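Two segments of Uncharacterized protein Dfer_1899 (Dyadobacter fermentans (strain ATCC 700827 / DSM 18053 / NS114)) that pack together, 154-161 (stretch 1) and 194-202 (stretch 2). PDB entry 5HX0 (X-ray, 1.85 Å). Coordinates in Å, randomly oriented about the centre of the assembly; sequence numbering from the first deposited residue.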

# COMPACT_ATOMS: atom_id res chain seq x y z
N ASN A 154 -4.31 12.23 -22.71
CA ASN A 154 -4.72 13.52 -22.19
C ASN A 154 -3.68 14.19 -21.31
O ASN A 154 -3.96 15.28 -20.77
CB ASN A 154 -6.04 13.38 -21.43
CG ASN A 154 -7.22 13.12 -22.35
OD1 ASN A 154 -7.92 12.12 -22.21
ND2 ASN A 154 -7.42 14.01 -23.31
N LEU A 155 -2.49 13.61 -21.18
CA LEU A 155 -1.47 14.18 -20.31
C LEU A 155 -1.05 15.55 -20.80
O LEU A 155 -0.80 15.75 -21.99
CB LEU A 155 -0.26 13.25 -20.26
CG LEU A 155 -0.45 11.96 -19.47
CD1 LEU A 155 0.66 10.99 -19.80
CD2 LEU A 155 -0.47 12.26 -17.99
N LYS A 156 -0.97 16.50 -19.88
CA LYS A 156 -0.28 17.75 -20.18
C LYS A 156 1.21 17.48 -20.35
O LYS A 156 1.80 16.68 -19.62
CB LYS A 156 -0.52 18.78 -19.07
CG LYS A 156 0.10 20.15 -19.39
CD LYS A 156 -0.67 21.31 -18.77
CE LYS A 156 -0.54 21.34 -17.26
NZ LYS A 156 -1.86 21.42 -16.58
N LYS A 157 1.81 18.14 -21.34
CA LYS A 157 3.23 17.95 -21.63
C LYS A 157 4.02 19.17 -21.19
O LYS A 157 3.49 20.27 -21.15
CB LYS A 157 3.43 17.69 -23.12
CG LYS A 157 2.69 16.47 -23.64
CD LYS A 157 3.13 16.13 -25.06
CE LYS A 157 2.50 14.83 -25.53
NZ LYS A 157 3.19 14.30 -26.74
N PRO A 158 5.31 18.98 -20.86
CA PRO A 158 6.05 17.71 -20.87
C PRO A 158 5.75 16.83 -19.65
O PRO A 158 5.39 17.33 -18.58
CB PRO A 158 7.52 18.16 -20.86
CG PRO A 158 7.50 19.68 -20.73
CD PRO A 158 6.12 20.08 -20.32
N TYR A 159 5.88 15.52 -19.83
CA TYR A 159 5.85 14.57 -18.72
C TYR A 159 6.97 13.57 -18.94
O TYR A 159 7.54 13.47 -20.03
CB TYR A 159 4.51 13.85 -18.60
CG TYR A 159 4.11 13.09 -19.84
CD1 TYR A 159 4.54 11.79 -20.07
CD2 TYR A 159 3.28 13.68 -20.80
CE1 TYR A 159 4.17 11.10 -21.21
CE2 TYR A 159 2.92 12.99 -21.95
CZ TYR A 159 3.36 11.70 -22.14
OH TYR A 159 3.00 11.03 -23.28
N PHE A 160 7.29 12.81 -17.90
CA PHE A 160 8.39 11.86 -17.99
C PHE A 160 7.86 10.43 -17.90
O PHE A 160 7.22 10.05 -16.91
CB PHE A 160 9.45 12.10 -16.93
CG PHE A 160 10.67 11.24 -17.14
CD1 PHE A 160 11.55 11.51 -18.18
CD2 PHE A 160 10.91 10.15 -16.34
CE1 PHE A 160 12.67 10.71 -18.39
CE2 PHE A 160 12.02 9.34 -16.55
CZ PHE A 160 12.89 9.62 -17.58
N LEU A 161 8.16 9.65 -18.94
CA LEU A 161 7.66 8.29 -19.11
C LEU A 161 8.83 7.32 -19.04
O LEU A 161 9.83 7.50 -19.73
CB LEU A 161 6.92 8.15 -20.44
CG LEU A 161 6.38 6.80 -20.93
CD1 LEU A 161 5.19 6.39 -20.09
CD2 LEU A 161 5.97 6.88 -22.42
N GLU A 194 12.69 22.82 -13.28
CA GLU A 194 12.02 21.56 -13.63
C GLU A 194 10.94 21.79 -14.68
O GLU A 194 10.03 22.59 -14.47
CB GLU A 194 11.40 20.94 -12.37
CG GLU A 194 10.46 19.77 -12.63
CD GLU A 194 11.21 18.56 -13.19
OE1 GLU A 194 12.16 18.10 -12.52
OE2 GLU A 194 10.87 18.09 -14.29
N ILE A 195 11.00 21.04 -15.78
CA ILE A 195 10.05 21.25 -16.87
C ILE A 195 8.82 20.37 -16.82
O ILE A 195 7.83 20.68 -17.49
CB ILE A 195 10.69 21.04 -18.25
CG1 ILE A 195 11.01 19.55 -18.44
CG2 ILE A 195 11.91 21.98 -18.44
CD1 ILE A 195 11.64 19.21 -19.77
N ASN A 196 8.84 19.27 -16.07
CA ASN A 196 7.79 18.26 -16.19
C ASN A 196 6.53 18.63 -15.39
O ASN A 196 6.58 19.39 -14.42
CB ASN A 196 8.28 16.90 -15.71
CG ASN A 196 9.26 16.29 -16.65
OD1 ASN A 196 10.40 16.00 -16.28
ND2 ASN A 196 8.85 16.10 -17.89
N TYR A 197 5.41 18.07 -15.83
CA TYR A 197 4.18 17.94 -15.06
C TYR A 197 4.04 16.50 -14.56
O TYR A 197 4.51 15.56 -15.21
CB TYR A 197 2.95 18.31 -15.90
CG TYR A 197 2.94 19.78 -16.28
CD1 TYR A 197 2.40 20.73 -15.43
CD2 TYR A 197 3.50 20.21 -17.47
CE1 TYR A 197 2.41 22.08 -15.74
CE2 TYR A 197 3.52 21.57 -17.81
CZ TYR A 197 2.96 22.49 -16.93
OH TYR A 197 2.96 23.84 -17.24
N THR A 198 3.38 16.33 -13.41
CA THR A 198 3.10 15.00 -12.90
C THR A 198 2.04 14.29 -13.75
O THR A 198 1.37 14.89 -14.58
CB THR A 198 2.57 15.04 -11.47
OG1 THR A 198 1.21 15.50 -11.47
CG2 THR A 198 3.42 15.94 -10.57
N ALA A 199 1.85 13.00 -13.47
CA ALA A 199 0.80 12.26 -14.16
C ALA A 199 -0.60 12.80 -13.87
O ALA A 199 -1.56 12.38 -14.53
CB ALA A 199 0.85 10.79 -13.77
N MSE A 200 -0.74 13.71 -12.92
CA MSE A 200 -2.07 14.21 -12.60
C MSE A 200 -2.17 15.67 -12.96
O MSE A 200 -3.09 16.36 -12.52
CB MSE A 200 -2.37 13.95 -11.12
CG MSE A 200 -1.94 12.53 -10.72
SE MSE A 200 -2.65 11.92 -8.99
CE MSE A 200 -0.99 12.13 -8.00
N GLY A 201 -1.20 16.15 -13.74
CA GLY A 201 -1.26 17.49 -14.29
C GLY A 201 -0.72 18.60 -13.42
O GLY A 201 -0.88 19.77 -13.79
N GLU A 202 -0.10 18.29 -12.29
CA GLU A 202 0.48 19.32 -11.44
C GLU A 202 1.91 19.60 -11.89
O GLU A 202 2.56 18.75 -12.49
CB GLU A 202 0.48 18.87 -9.98
CG GLU A 202 -0.85 18.32 -9.49
CD GLU A 202 -1.76 19.40 -8.93
OE1 GLU A 202 -1.25 20.30 -8.22
OE2 GLU A 202 -2.99 19.35 -9.19
O HOH W 1 0.61 15.91 -17.19
O HOH W 2 5.82 13.23 -15.33

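What holds the two backbones together directly? A single short hydrogen bond does so: Tyr-197 N donates to Pro-158 O across 2.8 Å, with a nearly straight angle of 170° at the hydrogen. The same carbonyl oxygen, Pro-158 O, lies 3.5 Å from Asn-196 CA, a CA-H...O contact, so it faces two successive residues of the other stretch.

Which backbone groups are joined through water? Two waters each link one stretch to the other. Water 1 donates to two carbonyls, its oxygen atom lying 2.8 Å from Lys-156 O and 2.9 Å from Thr-198 O. The oxygen atom of water 2 accepts from Phe-160 N at 3.0 Å and donates to Tyr-197 O at 2.7 Å. Neither stretch forms a regular strand across this contact. Water 1 supplies the hydrogens that two carbonyl acceptors cannot offer each other; water 2 spans the 4.8 Å between Phe-160 N and Tyr-197 O.

What does the Lys-156 side chain do? Its CA-to-CB bond points toward the other stretch, and the chain then lies over one face of the Tyr-197 ring, with Lys-156 CE 3.6 Å from the ring centroid in a CH-pi contact. NZ sits farther off, 4.8 Å from that centroid, in an off-centre cation-pi arrangement. From there Lys-156 NZ also makes a weak hydrogen bond of 3.4 Å to Gly-201 O, at the end of the type I turn that begins at Thr-198. Gly-201 has a phi of 86°, a value that favours glycine.

What packs around the polar contacts? Apolar packing gathers around Pro-158, whose CG is 4.2 Å from Ile-195 CG1 and whose CD is 3.9 Å from Tyr-197 CD2. Two carbon-to-carbonyl contacts add to it. The CA-to-CB bond of Leu-155 points sideways, but the end of the side chain comes nearer, bringing Leu-155 CD2 3.6 Å from Ala-199 O. That of Tyr-159 points away overall, yet Tyr-159 CB still lies 3.8 Å from Tyr-197 O.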